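Local coordinates for NAD(P)H-flavin oxidoreductase (Staphylococcus epidermidis ATCC 12228, PDB 3GBH), which probably catalyses the reduction of flavin or other acceptors by NAD(P)H, using bound flavin mononucleotide as its redox cofactor, at residues 82-93 / 181-192. Numbering follows the deposited sequence.
Sequences SSAMLIIFGDLQ and DRYVPVLAIAIG
Ile88 and Ile189 touch by their CD1 methyls, 3.6 Å apart, on the face of the sheet that packs against helix 132-156. Leu187 lies alongside Ile88, its CD2 4.0 Å from CD1 of Ile88, and Leu86 sets CG against CG2 of Ile191; branched aliphatic side chains suit this largely buried face, where they pack on the helix beside the flavin. The other face is built differently. The small methyls of Ala188 and Ala190 admit the selenomethionine Met85, whose chain, bent at chi2 (65°) and chi3, folds its selenium back over the neighbouring strand. Farther along, Phe89 lays the CD2-CE2 side of its ring by Pro185, with CE2 4.0 Å from Pro185 CB, and packs against Ala173 and Ile176 of helix 172-176.

Between the two layers the antiparallel backbones pair from Ala84 to Asp91. A classic bulge interrupts them where Val186 and Leu187 both face Ile88: Val186 N donates to Ile88 O at 2.8 Å, while the bond from Leu187 N is weak. A second classic bulge sets Ser83 and Ala84 opposite Ile191.

At the outer end, Arg182 is extended from CG to NE and grips Asp91 side-on: NE reaches OD1 at 2.8 Å and NH2 reaches OD2 at 3.1 Å, with the carboxylate and guanidinium planes 31° apart. Gln93 N meets OD1 from the opposite face of the carboxylate, closing an Asx turn, and Arg55 adds a second salt bridge at OD2. Gln93 CB lies over one face of the guanidinium and Tyr183 OH over the other, each toward the rim, while Arg182 CG sits 3.8 Å above the centre of the tyrosine ring.

Leu187 also approaches a bound FMN, and Val186 packs on Ile141 of the second subunit. The paired strands are the two middle ones of the four this chain contributes to the antiparallel sheet, flanked by helices, at the core of the nitroreductase fold.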
ATOM      1  N   SER B  82      -2.453  24.923  32.778  1.00 21.67           N
ATOM      2  CA  SER B  82      -2.792  23.522  32.559  1.00 22.49           C
ATOM      3  C   SER B  82      -3.921  23.000  33.457  1.00 22.20           C
ATOM      4  O   SER B  82      -4.095  23.442  34.622  1.00 22.18           O
ATOM      5  CB  SER B  82      -1.552  22.636  32.767  1.00 22.40           C
ATOM      6  OG  SER B  82      -1.107  22.662  34.108  1.00 23.89           O
ATOM      7  N   SER B  83      -4.677  22.046  32.930  1.00 21.16           N
ATOM      8  CA  SER B  83      -5.653  21.353  33.765  1.00 21.66           C
ATOM      9  C   SER B  83      -4.922  20.560  34.846  1.00 22.33           C
ATOM     10  O   SER B  83      -5.398  20.445  35.962  1.00 20.20           O
ATOM     11  CB  SER B  83      -6.524  20.433  32.921  1.00 23.21           C
ATOM     12  OG  SER B  83      -7.364  21.204  32.079  1.00 24.64           O
ATOM     13  N   ALA B  84      -3.768  19.993  34.476  1.00 20.30           N
ATOM     14  CA  ALA B  84      -2.922  19.298  35.419  1.00 21.08           C
ATOM     15  C   ALA B  84      -1.499  19.334  34.887  1.00 21.29           C
ATOM     16  O   ALA B  84      -1.293  19.342  33.657  1.00 20.36           O
ATOM     17  CB  ALA B  84      -3.401  17.806  35.588  1.00 21.37           C
HETATM   18  N   MSE B  85      -0.530  19.338  35.806  1.00 22.44           N
HETATM   19  CA  MSE B  85       0.860  19.030  35.464  1.00 22.10           C
HETATM   20  C   MSE B  85       1.165  17.619  35.947  1.00 22.83           C
HETATM   21  O   MSE B  85       1.226  17.361  37.155  1.00 23.23           O
HETATM   22  CB  MSE B  85       1.809  20.015  36.126  1.00 23.71           C
HETATM   23  CG  MSE B  85       3.287  19.764  35.815  1.00 24.36           C
HETATM   24 SE   MSE B  85       3.744  20.010  33.937  0.75 21.21          SE
HETATM   25  CE  MSE B  85       3.795  21.939  33.934  1.00 21.14           C
ATOM     26  N   LEU B  86       1.359  16.713  35.003  1.00 22.58           N
ATOM     27  CA  LEU B  86       1.691  15.335  35.307  1.00 23.48           C
ATOM     28  C   LEU B  86       3.192  15.286  35.525  1.00 25.09           C
ATOM     29  O   LEU B  86       3.927  15.769  34.687  1.00 26.01           O
ATOM     30  CB  LEU B  86       1.299  14.420  34.153  1.00 23.79           C
ATOM     31  CG  LEU B  86      -0.125  14.552  33.596  1.00 26.51           C
ATOM     32  CD1 LEU B  86      -0.403  13.482  32.546  1.00 30.29           C
ATOM     33  CD2 LEU B  86      -1.152  14.483  34.704  1.00 23.63           C
ATOM     34  N   ILE B  87       3.639  14.759  36.658  1.00 23.08           N
ATOM     35  CA  ILE B  87       5.067  14.516  36.859  1.00 23.45           C
ATOM     36  C   ILE B  87       5.255  13.014  36.989  1.00 23.43           C
ATOM     37  O   ILE B  87       4.701  12.395  37.895  1.00 23.42           O
ATOM     38  CB  ILE B  87       5.612  15.242  38.076  1.00 23.08           C
ATOM     39  CG1 ILE B  87       5.184  16.722  38.056  1.00 25.69           C
ATOM     40  CG2 ILE B  87       7.152  15.129  38.138  1.00 21.62           C
ATOM     41  CD1 ILE B  87       5.596  17.521  39.322  1.00 23.92           C
ATOM     42  N   ILE B  88       6.027  12.433  36.068  1.00 21.91           N
ATOM     43  CA  ILE B  88       6.195  10.994  36.000  1.00 22.66           C
ATOM     44  C   ILE B  88       7.551  10.643  36.599  1.00 23.73           C
ATOM     45  O   ILE B  88       8.572  11.175  36.197  1.00 23.51           O
ATOM     46  CB  ILE B  88       6.107  10.492  34.566  1.00 24.55           C
ATOM     47  CG1 ILE B  88       4.721  10.811  33.974  1.00 27.63           C
ATOM     48  CG2 ILE B  88       6.387   8.985  34.494  1.00 24.55           C
ATOM     49  CD1 ILE B  88       4.711  10.832  32.470  1.00 26.43           C
ATOM     50  N   PHE B  89       7.509   9.780  37.607  1.00 23.77           N
ATOM     51  CA  PHE B  89       8.647   9.301  38.334  1.00 22.57           C
ATOM     52  C   PHE B  89       8.830   7.825  37.993  1.00 22.03           C
ATOM     53  O   PHE B  89       7.878   7.142  37.629  1.00 23.61           O
ATOM     54  CB  PHE B  89       8.388   9.409  39.836  1.00 21.83           C
ATOM     55  CG  PHE B  89       8.355  10.810  40.366  1.00 21.56           C
ATOM     56  CD1 PHE B  89       7.188  11.560  40.293  1.00 21.02           C
ATOM     57  CD2 PHE B  89       9.488  11.368  40.967  1.00 22.09           C
ATOM     58  CE1 PHE B  89       7.148  12.847  40.784  1.00 22.37           C
ATOM     59  CE2 PHE B  89       9.476  12.636  41.460  1.00 22.99           C
ATOM     60  CZ  PHE B  89       8.292  13.404  41.374  1.00 23.98           C
ATOM     61  N   GLY B  90      10.056   7.352  38.125  1.00 22.55           N
ATOM     62  CA  GLY B  90      10.379   5.951  37.966  1.00 22.34           C
ATOM     63  C   GLY B  90      10.713   5.394  39.343  1.00 21.35           C
ATOM     64  O   GLY B  90      11.424   6.019  40.119  1.00 20.21           O
ATOM     65  N   ASP B  91      10.164   4.235  39.667  1.00 20.55           N
ATOM     66  CA  ASP B  91      10.433   3.582  40.959  1.00 21.96           C
ATOM     67  C   ASP B  91      11.667   2.682  40.803  1.00 22.97           C
ATOM     68  O   ASP B  91      11.626   1.684  40.103  1.00 24.58           O
ATOM     69  CB  ASP B  91       9.196   2.779  41.370  1.00 21.22           C
ATOM     70  CG  ASP B  91       9.353   2.053  42.657  1.00 23.11           C
ATOM     71  OD1 ASP B  91      10.375   2.206  43.394  1.00 24.26           O
ATOM     72  OD2 ASP B  91       8.382   1.357  42.962  1.00 25.38           O
ATOM     73  N   LEU B  92      12.761   3.040  41.459  1.00 23.29           N
ATOM     74  CA  LEU B  92      14.013   2.261  41.380  1.00 23.11           C
ATOM     75  C   LEU B  92      13.919   0.936  42.137  1.00 23.39           C
ATOM     76  O   LEU B  92      14.799   0.082  41.974  1.00 22.58           O
ATOM     77  CB  LEU B  92      15.197   3.078  41.947  1.00 23.04           C
ATOM     78  CG  LEU B  92      15.542   4.390  41.241  1.00 24.86           C
ATOM     79  CD1 LEU B  92      16.631   5.146  42.034  1.00 23.97           C
ATOM     80  CD2 LEU B  92      15.991   4.140  39.821  1.00 22.70           C
ATOM     81  N   GLN B  93      12.871   0.773  42.958  1.00 23.54           N
ATOM     82  CA  GLN B  93      12.544  -0.507  43.624  1.00 23.59           C
ATOM     83  C   GLN B  93      11.242  -1.106  43.104  1.00 23.60           C
ATOM     84  O   GLN B  93      10.449  -1.705  43.844  1.00 21.67           O
ATOM     85  CB  GLN B  93      12.499  -0.313  45.132  1.00 24.97           C
ATOM     86  CG  GLN B  93      13.836   0.143  45.708  1.00 26.74           C
ATOM     87  CD  GLN B  93      13.738   0.523  47.154  1.00 31.44           C
ATOM     88  OE1 GLN B  93      13.159  -0.196  47.946  1.00 34.75           O
ATOM     89  NE2 GLN B  93      14.321   1.660  47.513  1.00 35.55           N
ATOM     90  N   ASP B 181      15.039   9.193  47.366  1.00 30.12           N
ATOM     91  CA  ASP B 181      16.011   8.119  47.161  1.00 31.52           C
ATOM     92  C   ASP B 181      15.462   7.020  46.267  1.00 30.74           C
ATOM     93  O   ASP B 181      16.225   6.414  45.530  1.00 32.27           O
ATOM     94  CB  ASP B 181      16.440   7.487  48.486  1.00 31.66           C
ATOM     95  CG  ASP B 181      17.330   8.401  49.314  1.00 40.50           C
ATOM     96  OD1 ASP B 181      17.930   9.334  48.729  1.00 47.23           O
ATOM     97  OD2 ASP B 181      17.435   8.187  50.556  1.00 45.79           O
ATOM     98  N   ARG B 182      14.158   6.754  46.358  1.00 28.68           N
ATOM     99  CA  ARG B 182      13.497   5.652  45.624  1.00 26.73           C
ATOM    100  C   ARG B 182      12.862   6.055  44.296  1.00 26.35           C
ATOM    101  O   ARG B 182      12.818   5.266  43.349  1.00 24.95           O
ATOM    102  CB  ARG B 182      12.401   5.060  46.499  1.00 25.84           C
ATOM    103  CG  ARG B 182      11.700   3.901  45.859  1.00 27.51           C
ATOM    104  CD  ARG B 182      10.871   3.108  46.830  1.00 26.68           C
ATOM    105  NE  ARG B 182      10.012   2.171  46.128  1.00 27.51           N
ATOM    106  CZ  ARG B 182       9.247   1.255  46.711  1.00 28.79           C
ATOM    107  NH1 ARG B 182       9.225   1.121  48.033  1.00 29.78           N
ATOM    108  NH2 ARG B 182       8.501   0.469  45.963  1.00 27.40           N
ATOM    109  N   TYR B 183      12.329   7.268  44.235  1.00 25.57           N
ATOM    110  CA  TYR B 183      11.579   7.703  43.054  1.00 25.34           C
ATOM    111  C   TYR B 183      12.318   8.792  42.286  1.00 25.48           C
ATOM    112  O   TYR B 183      12.570   9.841  42.833  1.00 26.30           O
ATOM    113  CB  TYR B 183      10.203   8.175  43.502  1.00 24.70           C
ATOM    114  CG  TYR B 183       9.410   7.048  44.133  1.00 25.25           C
ATOM    115  CD1 TYR B 183       8.879   6.028  43.358  1.00 23.87           C
ATOM    116  CD2 TYR B 183       9.217   6.996  45.514  1.00 26.34           C
ATOM    117  CE1 TYR B 183       8.169   4.977  43.950  1.00 25.86           C
ATOM    118  CE2 TYR B 183       8.504   5.971  46.108  1.00 26.00           C
ATOM    119  CZ  TYR B 183       7.982   4.961  45.330  1.00 27.11           C
ATOM    120  OH  TYR B 183       7.279   3.936  45.944  1.00 25.74           O
ATOM    121  N   VAL B 184      12.701   8.523  41.038  1.00 25.62           N
ATOM    122  CA  VAL B 184      13.450   9.521  40.255  1.00 26.29           C
ATOM    123  C   VAL B 184      12.547  10.173  39.210  1.00 23.96           C
ATOM    124  O   VAL B 184      11.837   9.484  38.528  1.00 22.80           O
ATOM    125  CB  VAL B 184      14.686   8.919  39.582  1.00 26.68           C
ATOM    126  CG1 VAL B 184      15.670   8.425  40.680  1.00 33.49           C
ATOM    127  CG2 VAL B 184      14.306   7.794  38.647  1.00 29.71           C
ATOM    128  N   PRO B 185      12.581  11.504  39.099  1.00 24.14           N
ATOM    129  CA  PRO B 185      11.744  12.172  38.087  1.00 23.00           C
ATOM    130  C   PRO B 185      12.232  11.884  36.676  1.00 22.65           C
ATOM    131  O   PRO B 185      13.433  11.925  36.419  1.00 21.21           O
ATOM    132  CB  PRO B 185      11.875  13.643  38.424  1.00 22.82           C
ATOM    133  CG  PRO B 185      13.041  13.778  39.331  1.00 25.99           C
ATOM    134  CD  PRO B 185      13.467  12.437  39.811  1.00 25.05           C
ATOM    135  N   VAL B 186      11.316  11.545  35.782  1.00 21.85           N
ATOM    136  CA  VAL B 186      11.685  11.215  34.407  1.00 22.97           C
ATOM    137  C   VAL B 186      11.341  12.385  33.488  1.00 23.86           C
ATOM    138  O   VAL B 186      12.203  12.959  32.832  1.00 22.80           O
ATOM    139  CB  VAL B 186      10.973   9.927  33.925  1.00 23.32           C
ATOM    140  CG1 VAL B 186      11.343   9.647  32.462  1.00 20.41           C
ATOM    141  CG2 VAL B 186      11.347   8.725  34.825  1.00 21.85           C
ATOM    142  N   LEU B 187      10.068  12.753  33.469  1.00 23.37           N
ATOM    143  CA  LEU B 187       9.643  13.944  32.758  1.00 24.13           C
ATOM    144  C   LEU B 187       8.300  14.382  33.271  1.00 24.63           C
ATOM    145  O   LEU B 187       7.646  13.608  33.965  1.00 24.55           O
ATOM    146  CB  LEU B 187       9.552  13.680  31.259  1.00 26.60           C
ATOM    147  CG  LEU B 187       8.346  13.008  30.679  1.00 27.38           C
ATOM    148  CD1 LEU B 187       8.309  13.205  29.105  1.00 28.70           C
ATOM    149  CD2 LEU B 187       8.337  11.548  31.066  1.00 33.34           C
ATOM    150  N   ALA B 188       7.931  15.626  32.957  1.00 22.90           N
ATOM    151  CA  ALA B 188       6.613  16.160  33.288  1.00 23.96           C
ATOM    152  C   ALA B 188       5.802  16.311  32.005  1.00 23.61           C
ATOM    153  O   ALA B 188       6.382  16.369  30.917  1.00 23.45           O
ATOM    154  CB  ALA B 188       6.739  17.473  33.992  1.00 22.23           C
ATOM    155  N   ILE B 189       4.471  16.349  32.123  1.00 23.47           N
ATOM    156  CA  ILE B 189       3.598  16.549  30.971  1.00 23.31           C
ATOM    157  C   ILE B 189       2.470  17.491  31.352  1.00 22.68           C
ATOM    158  O   ILE B 189       1.642  17.121  32.183  1.00 22.51           O
ATOM    159  CB  ILE B 189       2.996  15.216  30.455  1.00 25.41           C
ATOM    160  CG1 ILE B 189       4.080  14.149  30.204  1.00 25.85           C
ATOM    161  CG2 ILE B 189       2.171  15.451  29.158  1.00 21.11           C
ATOM    162  CD1 ILE B 189       3.540  12.824  29.684  1.00 25.67           C
ATOM    163  N   ALA B 190       2.445  18.708  30.789  1.00 20.24           N
ATOM    164  CA  ALA B 190       1.301  19.597  30.990  1.00 21.83           C
ATOM    165  C   ALA B 190       0.167  19.052  30.148  1.00 22.04           C
ATOM    166  O   ALA B 190       0.392  18.665  29.009  1.00 21.11           O
ATOM    167  CB  ALA B 190       1.613  21.091  30.558  1.00 21.05           C
ATOM    168  N   ILE B 191      -1.050  19.059  30.685  1.00 22.51           N
ATOM    169  CA  ILE B 191      -2.203  18.574  29.932  1.00 21.85           C
ATOM    170  C   ILE B 191      -3.384  19.510  30.178  1.00 22.32           C
ATOM    171  O   ILE B 191      -3.556  20.034  31.270  1.00 20.05           O
ATOM    172  CB  ILE B 191      -2.531  17.103  30.312  1.00 23.11           C
ATOM    173  CG1 ILE B 191      -3.678  16.544  29.447  1.00 23.76           C
ATOM    174  CG2 ILE B 191      -2.880  16.969  31.814  1.00 20.42           C
ATOM    175  CD1 ILE B 191      -3.897  15.034  29.662  1.00 22.35           C
ATOM    176  N   GLY B 192      -4.153  19.758  29.132  1.00 20.96           N
ATOM    177  CA  GLY B 192      -5.324  20.594  29.244  1.00 21.34           C
ATOM    178  C   GLY B 192      -5.946  20.783  27.891  1.00 20.85           C
ATOM    179  O   GLY B 192      -5.561  20.112  26.914  1.00 19.46           O
TER
HETATM  180  O   HOH W   1       5.503   2.571  44.365  1.00 19.64           O
HETATM  181  O   HOH W   2      16.116   3.176  45.954  1.00 27.39           O